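Local atomic coordinates of rhamnonate dehydratase (Gibberella zeae PH-1, PDB entry 3FXG), a protein that probably catalyses the magnesium-dependent dehydration of rhamnonate to a 2-keto-3-deoxy sugar acid, as a member of the enolase superfamily. Residues L164-G170 / F343-A348; G198-V203 / Y231-L235; F259-K263 / R290-I294; S327-Y332 / P358-D362. All coordinates share one frame. Numbering follows the deposited sequence.

Contact 1: L164-G170 / F343-A348; sequences LDFYCTG and FQEYLA
Strand 164-169 runs parallel to strand 344-347, axes 4.8 Å apart at closest approach and crossing at -39°, with Phe166 opposite Gln344 and Thr169 opposite Leu347. The ladder starts at Asp165, whose O accepts from Gln344 N (2.9 Å). Phe166 (chi1 m) lays one ring face over Gln344, CB lying 3.9 Å from the centroid, a CH-pi contact. Tyr167 N donates to Gln344 O (3.1 Å) and Tyr167 O accepts from Tyr346 N (3.2 Å); its p rotamer puts the ring over Glu345 CA, 4.0 Å from the centroid. Cys168 SG lies 4.0 Å from Ala348 CB. Thr169 N bonds Tyr346 O, and Thr169 O bonds Ala348 N, both at 2.9 Å. Pairing of the first barrel strand with the last closes the (beta/alpha)7beta-barrel of the enolase superfamily. Thr169 OG1 donates to Glu345 OE2 at 2.6 Å; Lys185 bridges to the same oxygen and Ala326 N bonds OE1, which probably orients the carboxylate, on a side chain about 5 Å from the bound magnesium.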
loop_
_atom_site.group_PDB
_atom_site.type_symbol
_atom_site.label_atom_id
_atom_site.label_comp_id
_atom_site.label_asym_id
_atom_site.label_seq_id
_atom_site.Cartn_x
_atom_site.Cartn_y
_atom_site.Cartn_z
ATOM N N LEU A 164 5.473 8.395 41.165
ATOM C CA LEU A 164 5.860 7.472 40.103
ATOM C C LEU A 164 5.517 6.056 40.549
ATOM O O LEU A 164 6.081 5.562 41.525
ATOM C CB LEU A 164 7.365 7.565 39.839
ATOM C CG LEU A 164 7.846 7.813 38.405
ATOM C CD1 LEU A 164 9.358 7.613 38.358
ATOM C CD2 LEU A 164 7.161 6.863 37.433
ATOM N N ASP A 165 4.596 5.411 39.840
ATOM C CA ASP A 165 4.190 4.047 40.168
ATOM C C ASP A 165 5.040 3.020 39.420
ATOM O O ASP A 165 5.325 3.180 38.230
ATOM C CB ASP A 165 2.708 3.846 39.846
ATOM C CG ASP A 165 1.808 4.701 40.716
ATOM O OD1 ASP A 165 1.919 4.604 41.957
ATOM O OD2 ASP A 165 0.994 5.469 40.165
ATOM N N PHE A 166 5.438 1.967 40.129
ATOM C CA PHE A 166 6.282 0.917 39.567
ATOM C C PHE A 166 5.615 -0.444 39.466
ATOM O O PHE A 166 4.694 -0.766 40.217
ATOM C CB PHE A 166 7.523 0.688 40.438
ATOM C CG PHE A 166 8.501 1.827 40.460
ATOM C CD1 PHE A 166 9.818 1.621 40.055
ATOM C CD2 PHE A 166 8.137 3.079 40.947
ATOM C CE1 PHE A 166 10.759 2.646 40.141
ATOM C CE2 PHE A 166 9.071 4.110 41.035
ATOM C CZ PHE A 166 10.385 3.894 40.632
ATOM N N TYR A 167 6.116 -1.249 38.535
ATOM C CA TYR A 167 5.676 -2.626 38.399
ATOM C C TYR A 167 6.994 -3.340 38.700
ATOM O O TYR A 167 8.066 -2.765 38.516
ATOM C CB TYR A 167 5.136 -2.929 36.992
ATOM C CG TYR A 167 6.135 -2.930 35.860
ATOM C CD1 TYR A 167 6.920 -4.052 35.595
ATOM C CD2 TYR A 167 6.247 -1.830 35.007
ATOM C CE1 TYR A 167 7.784 -4.084 34.505
ATOM C CE2 TYR A 167 7.109 -1.852 33.916
ATOM C CZ TYR A 167 7.872 -2.982 33.669
ATOM O OH TYR A 167 8.710 -3.016 32.578
ATOM N N CYS A 168 6.934 -4.569 39.189
ATOM C CA CYS A 168 8.156 -5.267 39.554
ATOM C C CYS A 168 8.509 -6.425 38.635
ATOM O O CYS A 168 7.681 -7.304 38.389
ATOM C CB CYS A 168 8.033 -5.769 40.997
ATOM S SG CYS A 168 9.512 -6.553 41.657
ATOM N N THR A 169 9.740 -6.417 38.133
ATOM C CA THR A 169 10.220 -7.479 37.252
ATOM C C THR A 169 11.005 -8.484 38.086
ATOM O O THR A 169 11.997 -8.135 38.726
ATOM C CB THR A 169 11.140 -6.929 36.142
ATOM O OG1 THR A 169 10.433 -5.940 35.385
ATOM C CG2 THR A 169 11.587 -8.049 35.212
ATOM N N GLY A 170 10.548 -9.731 38.081
ATOM C CA GLY A 170 11.220 -10.760 38.855
ATOM C C GLY A 170 10.459 -12.071 38.856
ATOM O O GLY A 170 9.345 -12.150 38.346
ATOM N N PHE A 343 4.542 5.044 33.850
ATOM C CA PHE A 343 5.042 4.344 35.019
ATOM C C PHE A 343 6.474 3.902 34.833
ATOM O O PHE A 343 7.098 4.190 33.813
ATOM C CB PHE A 343 4.138 3.154 35.348
ATOM C CG PHE A 343 3.738 2.345 34.148
ATOM C CD1 PHE A 343 4.615 1.426 33.584
ATOM C CD2 PHE A 343 2.484 2.514 33.571
ATOM C CE1 PHE A 343 4.249 0.686 32.457
ATOM C CE2 PHE A 343 2.108 1.780 32.444
ATOM C CZ PHE A 343 2.998 0.864 31.888
ATOM N N GLN A 344 6.987 3.187 35.824
ATOM C CA GLN A 344 8.370 2.757 35.804
ATOM C C GLN A 344 8.582 1.295 36.162
ATOM O O GLN A 344 7.800 0.697 36.898
ATOM C CB GLN A 344 9.164 3.632 36.778
ATOM C CG GLN A 344 10.568 3.154 37.031
ATOM C CD GLN A 344 11.574 3.804 36.123
ATOM O OE1 GLN A 344 12.632 3.243 35.855
ATOM N NE2 GLN A 344 11.261 5.005 35.657
ATOM N N GLU A 345 9.660 0.730 35.635
ATOM C CA GLU A 345 10.007 -0.648 35.924
ATOM C C GLU A 345 11.083 -0.693 37.000
ATOM O O GLU A 345 11.948 0.181 37.069
ATOM C CB GLU A 345 10.555 -1.348 34.680
ATOM C CG GLU A 345 11.297 -2.644 35.009
ATOM C CD GLU A 345 11.928 -3.310 33.801
ATOM O OE1 GLU A 345 12.525 -2.596 32.969
ATOM O OE2 GLU A 345 11.844 -4.555 33.693
ATOM N N TYR A 346 11.008 -1.703 37.853
ATOM C CA TYR A 346 12.034 -1.905 38.858
ATOM C C TYR A 346 12.409 -3.367 38.744
ATOM O O TYR A 346 11.571 -4.249 38.938
ATOM C CB TYR A 346 11.553 -1.620 40.276
ATOM C CG TYR A 346 12.736 -1.405 41.191
ATOM C CD1 TYR A 346 13.414 -0.186 41.194
ATOM C CD2 TYR A 346 13.233 -2.438 41.985
ATOM C CE1 TYR A 346 14.558 0.006 41.958
ATOM C CE2 TYR A 346 14.386 -2.261 42.757
ATOM C CZ TYR A 346 15.040 -1.031 42.736
ATOM O OH TYR A 346 16.173 -0.821 43.486
ATOM N N LEU A 347 13.664 -3.615 38.395
ATOM C CA LEU A 347 14.162 -4.970 38.236
ATOM C C LEU A 347 14.572 -5.492 39.605
ATOM O O LEU A 347 15.573 -5.047 40.164
ATOM C CB LEU A 347 15.357 -4.965 37.276
ATOM C CG LEU A 347 15.929 -6.289 36.761
ATOM C CD1 LEU A 347 16.962 -6.000 35.675
ATOM C CD2 LEU A 347 16.557 -7.071 37.903
ATOM N N ALA A 348 13.789 -6.421 40.148
ATOM C CA ALA A 348 14.081 -6.998 41.458
ATOM C C ALA A 348 15.525 -7.482 41.474
ATOM O O ALA A 348 15.875 -8.451 40.804
ATOM C CB ALA A 348 13.137 -8.156 41.750
#

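Contact 2: G198-V203 / Y231-L235; sequences GLRKNV and YTIEL
Two helical segments, 198-203 and 231-235, pass with axes 11.2 Å apart and crossing at -48°; the nearest CA pair is Leu199 and Leu235, 6.6 Å apart. Tyr231, chi1 t, points its CA-to-CB bond sideways, yet its hydroxyl reaches the other helix: OH accepts from Asn202 ND2 at 3.0 Å and lies 3.3 Å from Leu199 CA; the same amide nitrogen also bonds Phe190 O. Tyr231 CE1 meets Leu199 CD1 at 4.1 Å. These are outer helices of consecutive beta-alpha units of the barrel, helix 195-213 following strand 184-187 and helix 229-238 following strand 219-222, packed side by side around the parallel strands. Thr232 and Ile233 face onward to the next helix, 259-265. Glu234, its chi1 and chi2 both t, offers its aliphatic part to Leu199, Glu234 CG to Leu199 CD1 3.4 Å, while its carboxylate makes a long, weak ion pair with Lys270 of a second subunit. Leu235 (chi1 t, chi2 p) brings CD1 to 4.0 Å from Asn202 CB and 4.2 Å from Val203 CG2.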
loop_
_atom_site.group_PDB
_atom_site.type_symbol
_atom_site.label_atom_id
_atom_site.label_comp_id
_atom_site.label_asym_id
_atom_site.label_seq_id
_atom_site.Cartn_x
_atom_site.Cartn_y
_atom_site.Cartn_z
ATOM N N GLY A 198 8.427 -27.539 25.598
ATOM C CA GLY A 198 8.823 -26.281 26.203
ATOM C C GLY A 198 7.653 -25.313 26.243
ATOM O O GLY A 198 7.491 -24.564 27.208
ATOM N N LEU A 199 6.825 -25.334 25.202
ATOM C CA LEU A 199 5.672 -24.442 25.135
ATOM C C LEU A 199 4.673 -24.798 26.224
ATOM O O LEU A 199 4.136 -23.915 26.895
ATOM C CB LEU A 199 5.006 -24.523 23.754
ATOM C CG LEU A 199 3.919 -23.485 23.442
ATOM C CD1 LEU A 199 3.728 -23.379 21.938
ATOM C CD2 LEU A 199 2.619 -23.864 24.121
ATOM N N ARG A 200 4.420 -26.091 26.407
ATOM C CA ARG A 200 3.484 -26.510 27.441
ATOM C C ARG A 200 4.015 -26.081 28.805
ATOM O O ARG A 200 3.258 -25.625 29.660
ATOM C CB ARG A 200 3.271 -28.027 27.407
ATOM C CG ARG A 200 2.419 -28.507 26.235
ATOM C CD ARG A 200 1.944 -29.939 26.449
ATOM N NE ARG A 200 3.041 -30.900 26.419
ATOM C CZ ARG A 200 3.626 -31.334 25.307
ATOM N NH1 ARG A 200 4.623 -32.207 25.380
ATOM N NH2 ARG A 200 3.207 -30.905 24.122
ATOM N N LYS A 201 5.322 -26.216 28.998
ATOM C CA LYS A 201 5.949 -25.829 30.257
ATOM C C LYS A 201 5.844 -24.323 30.475
ATOM O O LYS A 201 5.623 -23.868 31.600
ATOM C CB LYS A 201 7.410 -26.283 30.273
ATOM C CG LYS A 201 7.549 -27.805 30.361
ATOM C CD LYS A 201 8.933 -28.296 29.963
ATOM C CE LYS A 201 9.994 -27.912 30.973
ATOM N NZ LYS A 201 11.331 -28.424 30.553
ATOM N N ASN A 202 5.999 -23.547 29.405
ATOM C CA ASN A 202 5.884 -22.095 29.512
ATOM C C ASN A 202 4.467 -21.732 29.945
ATOM O O ASN A 202 4.271 -20.882 30.809
ATOM C CB ASN A 202 6.179 -21.416 28.170
ATOM C CG ASN A 202 7.656 -21.164 27.953
ATOM O OD1 ASN A 202 8.400 -20.925 28.903
ATOM N ND2 ASN A 202 8.086 -21.190 26.694
ATOM N N VAL A 203 3.479 -22.380 29.333
ATOM C CA VAL A 203 2.085 -22.115 29.658
ATOM C C VAL A 203 1.791 -22.451 31.117
ATOM O O VAL A 203 1.154 -21.668 31.824
ATOM C CB VAL A 203 1.135 -22.930 28.747
ATOM C CG1 VAL A 203 -0.316 -22.725 29.182
ATOM C CG2 VAL A 203 1.315 -22.501 27.294
ATOM N N TYR A 231 6.355 -18.892 16.915
ATOM C CA TYR A 231 6.309 -19.356 18.298
ATOM C C TYR A 231 5.549 -18.375 19.185
ATOM O O TYR A 231 4.732 -18.779 20.017
ATOM C CB TYR A 231 7.722 -19.559 18.848
ATOM C CG TYR A 231 7.736 -20.249 20.192
ATOM C CD1 TYR A 231 7.702 -21.642 20.284
ATOM C CD2 TYR A 231 7.750 -19.510 21.375
ATOM C CE1 TYR A 231 7.686 -22.282 21.524
ATOM C CE2 TYR A 231 7.728 -20.136 22.616
ATOM C CZ TYR A 231 7.698 -21.521 22.684
ATOM O OH TYR A 231 7.689 -22.138 23.912
ATOM N N THR A 232 5.817 -17.086 19.006
ATOM C CA THR A 232 5.141 -16.057 19.788
ATOM C C THR A 232 3.636 -16.153 19.576
ATOM O O THR A 232 2.859 -16.124 20.531
ATOM C CB THR A 232 5.607 -14.643 19.385
ATOM O OG1 THR A 232 7.003 -14.501 19.673
ATOM C CG2 THR A 232 4.830 -13.581 20.155
ATOM N N ILE A 233 3.226 -16.273 18.318
ATOM C CA ILE A 233 1.810 -16.373 17.995
ATOM C C ILE A 233 1.160 -17.590 18.650
ATOM O O ILE A 233 0.052 -17.493 19.181
ATOM C CB ILE A 233 1.600 -16.413 16.453
ATOM C CG1 ILE A 233 1.871 -15.018 15.871
ATOM C CG2 ILE A 233 0.180 -16.854 16.114
ATOM C CD1 ILE A 233 1.755 -14.932 14.356
ATOM N N GLU A 234 1.844 -18.731 18.631
ATOM C CA GLU A 234 1.278 -19.930 19.241
ATOM C C GLU A 234 1.242 -19.844 20.767
ATOM O O GLU A 234 0.272 -20.271 21.389
ATOM C CB GLU A 234 2.051 -21.183 18.811
ATOM C CG GLU A 234 1.574 -22.446 19.530
ATOM C CD GLU A 234 2.088 -23.732 18.910
ATOM O OE1 GLU A 234 3.250 -23.763 18.456
ATOM O OE2 GLU A 234 1.327 -24.724 18.893
ATOM N N LEU A 235 2.298 -19.296 21.361
ATOM C CA LEU A 235 2.378 -19.159 22.816
ATOM C C LEU A 235 1.297 -18.215 23.337
ATOM O O LEU A 235 0.607 -18.517 24.314
ATOM C CB LEU A 235 3.759 -18.633 23.224
ATOM C CG LEU A 235 3.992 -18.338 24.711
ATOM C CD1 LEU A 235 3.804 -19.609 25.535
ATOM C CD2 LEU A 235 5.398 -17.792 24.903
#

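Contact 3: F259-K263 / R290-I294; sequences FALIK and RNLDI
The first turn of helix 259-265 faces the irregular segment 290-294 that leads into strand 294-295; Phe259 and Asn291 come closest, CA to CA 6.0 Å. Lys263, with chi1 and chi2 both m and the rest of the chain extended, reaches across so that NZ donates to Asp293 OD2 at 2.8 Å in a salt bridge, and the same ammonium bonds Val269 O. Asp293 is fully engaged: OD2 also takes the backbone N of Phe271, and OD1 bonds Ser230 OG of the third subunit. Behind the ammonium, Lys263 CE lies 3.1 Å from Asn291 O, a buried carbonyl that has no hydrogen-bonding partner in the model. Helix 259-265 precedes strand 270-273, and segment 290-294 brings in that strand's parallel neighbour, so the contact joins an outer helix of the (beta/alpha)7beta-barrel to the entry of the strand after next, 294-295. Asn291 points toward the helix, its CB 4.1 Å from Phe259 CB and its ND2 3.8 Å from Ala260 CB, while OD1 accepts from Arg264 NH1 of the third subunit. Arg290, in a left-handed backbone conformation (phi 51°, psi 48°), turns away to bridge Asp255 of that subunit. Apolar packing comes from Leu292 (chi1 m, chi2 t), whose CD2 sits 3.7 Å from the centroid of the Phe259 ring, squarely over its face in a CH-pi contact.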
loop_
_atom_site.group_PDB
_atom_site.type_symbol
_atom_site.label_atom_id
_atom_site.label_comp_id
_atom_site.label_asym_id
_atom_site.label_seq_id
_atom_site.Cartn_x
_atom_site.Cartn_y
_atom_site.Cartn_z
ATOM N N PHE A 259 6.595 -7.617 14.242
ATOM C CA PHE A 259 5.434 -7.297 15.061
ATOM C C PHE A 259 4.185 -7.028 14.232
ATOM O O PHE A 259 3.069 -7.136 14.735
ATOM C CB PHE A 259 5.746 -6.125 15.991
ATOM C CG PHE A 259 6.576 -6.524 17.174
ATOM C CD1 PHE A 259 6.025 -7.306 18.188
ATOM C CD2 PHE A 259 7.928 -6.200 17.235
ATOM C CE1 PHE A 259 6.812 -7.764 19.242
ATOM C CE2 PHE A 259 8.726 -6.657 18.287
ATOM C CZ PHE A 259 8.167 -7.441 19.289
ATOM N N ALA A 260 4.369 -6.691 12.958
ATOM C CA ALA A 260 3.229 -6.448 12.080
ATOM C C ALA A 260 2.481 -7.774 11.919
ATOM O O ALA A 260 1.246 -7.813 11.873
ATOM C CB ALA A 260 3.708 -5.947 10.724
ATOM N N LEU A 261 3.246 -8.858 11.838
ATOM C CA LEU A 261 2.688 -10.196 11.689
ATOM C C LEU A 261 2.077 -10.648 13.012
ATOM O O LEU A 261 1.021 -11.285 13.039
ATOM C CB LEU A 261 3.783 -11.178 11.264
ATOM C CG LEU A 261 4.512 -10.878 9.949
ATOM C CD1 LEU A 261 5.730 -11.784 9.828
ATOM C CD2 LEU A 261 3.568 -11.087 8.772
ATOM N N ILE A 262 2.744 -10.322 14.112
ATOM C CA ILE A 262 2.236 -10.698 15.423
ATOM C C ILE A 262 0.910 -9.992 15.698
ATOM O O ILE A 262 -0.028 -10.597 16.219
ATOM C CB ILE A 262 3.264 -10.366 16.533
ATOM C CG1 ILE A 262 4.454 -11.331 16.436
ATOM C CG2 ILE A 262 2.620 -10.488 17.907
ATOM C CD1 ILE A 262 5.575 -11.024 17.405
ATOM N N LYS A 263 0.824 -8.716 15.332
ATOM C CA LYS A 263 -0.402 -7.955 15.546
ATOM C C LYS A 263 -1.541 -8.432 14.645
ATOM O O LYS A 263 -2.712 -8.325 15.008
ATOM C CB LYS A 263 -0.145 -6.463 15.326
ATOM C CG LYS A 263 0.537 -5.762 16.499
ATOM C CD LYS A 263 -0.398 -5.650 17.702
ATOM C CE LYS A 263 0.196 -4.754 18.781
ATOM N NZ LYS A 263 -0.726 -4.591 19.944
ATOM N N ARG A 290 2.707 1.692 14.581
ATOM C CA ARG A 290 2.045 1.612 15.875
ATOM C C ARG A 290 1.713 0.145 16.199
ATOM O O ARG A 290 0.588 -0.187 16.585
ATOM C CB ARG A 290 0.779 2.485 15.846
ATOM C CG ARG A 290 0.188 2.844 17.207
ATOM C CD ARG A 290 0.097 4.370 17.451
ATOM N NE ARG A 290 -0.577 5.112 16.382
ATOM C CZ ARG A 290 -1.607 5.939 16.565
ATOM N NH1 ARG A 290 -2.146 6.574 15.530
ATOM N NH2 ARG A 290 -2.117 6.124 17.776
ATOM N N ASN A 291 2.704 -0.727 16.031
ATOM C CA ASN A 291 2.543 -2.152 16.316
ATOM C C ASN A 291 3.062 -2.525 17.701
ATOM O O ASN A 291 3.037 -3.699 18.086
ATOM C CB ASN A 291 3.268 -2.999 15.268
ATOM C CG ASN A 291 2.579 -2.968 13.924
ATOM O OD1 ASN A 291 1.363 -3.132 13.839
ATOM N ND2 ASN A 291 3.351 -2.768 12.866
ATOM N N LEU A 292 3.554 -1.527 18.431
ATOM C CA LEU A 292 4.062 -1.733 19.783
ATOM C C LEU A 292 3.312 -0.800 20.727
ATOM O O LEU A 292 3.251 0.407 20.509
ATOM C CB LEU A 292 5.568 -1.460 19.835
ATOM C CG LEU A 292 6.398 -2.488 19.059
ATOM C CD1 LEU A 292 7.788 -1.951 18.814
ATOM C CD2 LEU A 292 6.443 -3.803 19.832
ATOM N N ASP A 293 2.730 -1.373 21.772
ATOM C CA ASP A 293 1.952 -0.604 22.736
ATOM C C ASP A 293 2.815 0.220 23.674
ATOM O O ASP A 293 2.356 1.216 24.238
ATOM C CB ASP A 293 1.072 -1.555 23.534
ATOM C CG ASP A 293 0.131 -2.325 22.647
ATOM O OD1 ASP A 293 -1.014 -1.868 22.459
ATOM O OD2 ASP A 293 0.549 -3.371 22.113
ATOM N N ILE A 294 4.064 -0.202 23.837
ATOM C CA ILE A 294 5.009 0.498 24.699
ATOM C C ILE A 294 6.430 0.306 24.183
ATOM O O ILE A 294 6.804 -0.799 23.795
ATOM C CB ILE A 294 4.982 -0.052 26.149
ATOM C CG1 ILE A 294 3.576 0.043 26.736
ATOM C CG2 ILE A 294 5.962 0.732 27.025
ATOM C CD1 ILE A 294 3.478 -0.528 28.142
#

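Contact 4: S327-Y332 / P358-D362; sequences SGPYSY and PVFGD
Phe360 buries more of its surface here than any other residue of segments 327-332 and 358-362. It stands at the third position of a type I turn, Pro358 to Gly361, closed by a weak bond from Gly361 N to Pro358 O (3.3 Å), and its chi1 m ring points at the start of helix 329-335. Phe360 CZ comes 3.5 Å from Tyr330 CE2 and 3.7 Å from Ser327 O, while Phe360 CE2 touches Pro329 CD at 4.0 Å. The Phe360 and Tyr330 rings meet obliquely, centroids 5.6 Å apart and planes at 45°. This helix precedes the last barrel strand, 344-347, and the contact lies where the barrel meets the N-terminal capping domain: Tyr330 OH takes the backbone N of Thr82 on strand 78-84, and Phe360 packs on Thr82 too. Val359, second in burial, approaches the helix start: CG2 is 4.1 Å from Gly328 CA and CG1 4.2 Å from Tyr332 OH. Gly328 is the N-cap, with phi 56° and psi -146°; a CB there would fall 3.0 Å from Val359 CG2 and collide with Pro329. Both carboxylate oxygens of Glu367 hold the turn, accepting from Val359 N and Phe360 N.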
loop_
_atom_site.group_PDB
_atom_site.type_symbol
_atom_site.label_atom_id
_atom_site.label_comp_id
_atom_site.label_asym_id
_atom_site.label_seq_id
_atom_site.Cartn_x
_atom_site.Cartn_y
_atom_site.Cartn_z
ATOM N N SER A 327 17.052 1.181 34.800
ATOM C CA SER A 327 17.822 2.431 34.799
ATOM C C SER A 327 17.913 3.283 36.068
ATOM O O SER A 327 18.656 4.266 36.093
ATOM C CB SER A 327 17.357 3.317 33.639
ATOM O OG SER A 327 17.548 2.665 32.395
ATOM N N GLY A 328 17.174 2.929 37.113
ATOM C CA GLY A 328 17.241 3.703 38.345
ATOM C C GLY A 328 16.935 5.190 38.201
ATOM O O GLY A 328 16.106 5.569 37.379
ATOM N N PRO A 329 17.584 6.060 38.995
ATOM C CA PRO A 329 17.367 7.513 38.943
ATOM C C PRO A 329 17.453 8.132 37.545
ATOM O O PRO A 329 16.781 9.122 37.256
ATOM C CB PRO A 329 18.439 8.050 39.881
ATOM C CG PRO A 329 18.509 6.973 40.926
ATOM C CD PRO A 329 18.514 5.713 40.086
ATOM N N TYR A 330 18.284 7.561 36.681
ATOM C CA TYR A 330 18.412 8.090 35.328
ATOM C C TYR A 330 17.071 7.977 34.613
ATOM O O TYR A 330 16.752 8.781 33.735
ATOM C CB TYR A 330 19.495 7.331 34.560
ATOM C CG TYR A 330 20.821 7.326 35.279
ATOM C CD1 TYR A 330 21.351 8.506 35.803
ATOM C CD2 TYR A 330 21.533 6.142 35.464
ATOM C CE1 TYR A 330 22.555 8.507 36.499
ATOM C CE2 TYR A 330 22.740 6.133 36.159
ATOM C CZ TYR A 330 23.242 7.318 36.674
ATOM O OH TYR A 330 24.420 7.317 37.381
ATOM N N SER A 331 16.286 6.975 34.991
ATOM C CA SER A 331 14.974 6.790 34.395
ATOM C C SER A 331 13.896 7.473 35.235
ATOM O O SER A 331 12.915 7.980 34.693
ATOM C CB SER A 331 14.660 5.299 34.236
ATOM O OG SER A 331 14.888 4.595 35.443
ATOM N N TYR A 332 14.077 7.512 36.553
ATOM C CA TYR A 332 13.083 8.150 37.413
ATOM C C TYR A 332 12.893 9.618 37.049
ATOM O O TYR A 332 11.765 10.090 36.914
ATOM C CB TYR A 332 13.479 8.050 38.895
ATOM C CG TYR A 332 13.792 6.646 39.362
ATOM C CD1 TYR A 332 13.297 5.536 38.678
ATOM C CD2 TYR A 332 14.589 6.425 40.488
ATOM C CE1 TYR A 332 13.588 4.245 39.097
ATOM C CE2 TYR A 332 14.884 5.133 40.916
ATOM C CZ TYR A 332 14.381 4.051 40.213
ATOM O OH TYR A 332 14.677 2.769 40.611
ATOM N N PRO A 358 19.102 -1.735 46.082
ATOM C CA PRO A 358 19.641 -0.735 45.149
ATOM C C PRO A 358 19.967 -1.331 43.782
ATOM O O PRO A 358 20.544 -2.412 43.693
ATOM C CB PRO A 358 20.888 -0.233 45.871
ATOM C CG PRO A 358 20.498 -0.343 47.315
ATOM C CD PRO A 358 19.823 -1.696 47.368
ATOM N N VAL A 359 19.599 -0.621 42.719
ATOM C CA VAL A 359 19.861 -1.100 41.365
ATOM C C VAL A 359 21.358 -1.132 41.073
ATOM O O VAL A 359 21.847 -2.033 40.392
ATOM C CB VAL A 359 19.175 -0.210 40.297
ATOM C CG1 VAL A 359 17.681 -0.109 40.574
ATOM C CG2 VAL A 359 19.809 1.166 40.278
ATOM N N PHE A 360 22.084 -0.148 41.595
ATOM C CA PHE A 360 23.522 -0.069 41.368
ATOM C C PHE A 360 24.335 -0.609 42.541
ATOM O O PHE A 360 25.528 -0.329 42.664
ATOM C CB PHE A 360 23.923 1.380 41.064
ATOM C CG PHE A 360 23.192 1.977 39.891
ATOM C CD1 PHE A 360 23.187 1.335 38.654
ATOM C CD2 PHE A 360 22.510 3.181 40.018
ATOM C CE1 PHE A 360 22.513 1.884 37.562
ATOM C CE2 PHE A 360 21.830 3.740 38.932
ATOM C CZ PHE A 360 21.832 3.090 37.701
ATOM N N GLY A 361 23.685 -1.389 43.401
ATOM C CA GLY A 361 24.378 -1.972 44.538
ATOM C C GLY A 361 24.938 -0.980 45.540
ATOM O O GLY A 361 24.300 0.025 45.852
ATOM N N ASP A 362 26.142 -1.256 46.040
ATOM C CA ASP A 362 26.773 -0.391 47.032
ATOM C C ASP A 362 27.630 0.735 46.457
ATOM O O ASP A 362 28.414 1.350 47.177
ATOM C CB ASP A 362 27.607 -1.236 48.000
ATOM C CG ASP A 362 28.828 -1.855 47.341
ATOM O OD1 ASP A 362 28.870 -1.928 46.094
ATOM O OD2 ASP A 362 29.744 -2.278 48.077
#

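All four contacts involve the barrel. Contact 1 pairs its first and last strands, and the chain between them carries contact 2 and then contact 3, which come in series, contact 3 running from helix 259-265 to the entry of strand 294-295. Contacts 2 and 3, centres 19 Å apart, touch through Thr232 CG2 and Ile262 CD1 (3.8 Å). Contact 3 meets contact 1 where Phe343 CZ packs on Ile294 CD1 (4.0 Å). Contact 4, 12 Å from contact 1 between centres, alternates with it along the chain, Tyr332 resting against Phe166 and Tyr346. Contacts 1 and 4 thus join barrel closure to the capping domain, whereas contact 3, and more weakly contact 2, lie at subunit interfaces.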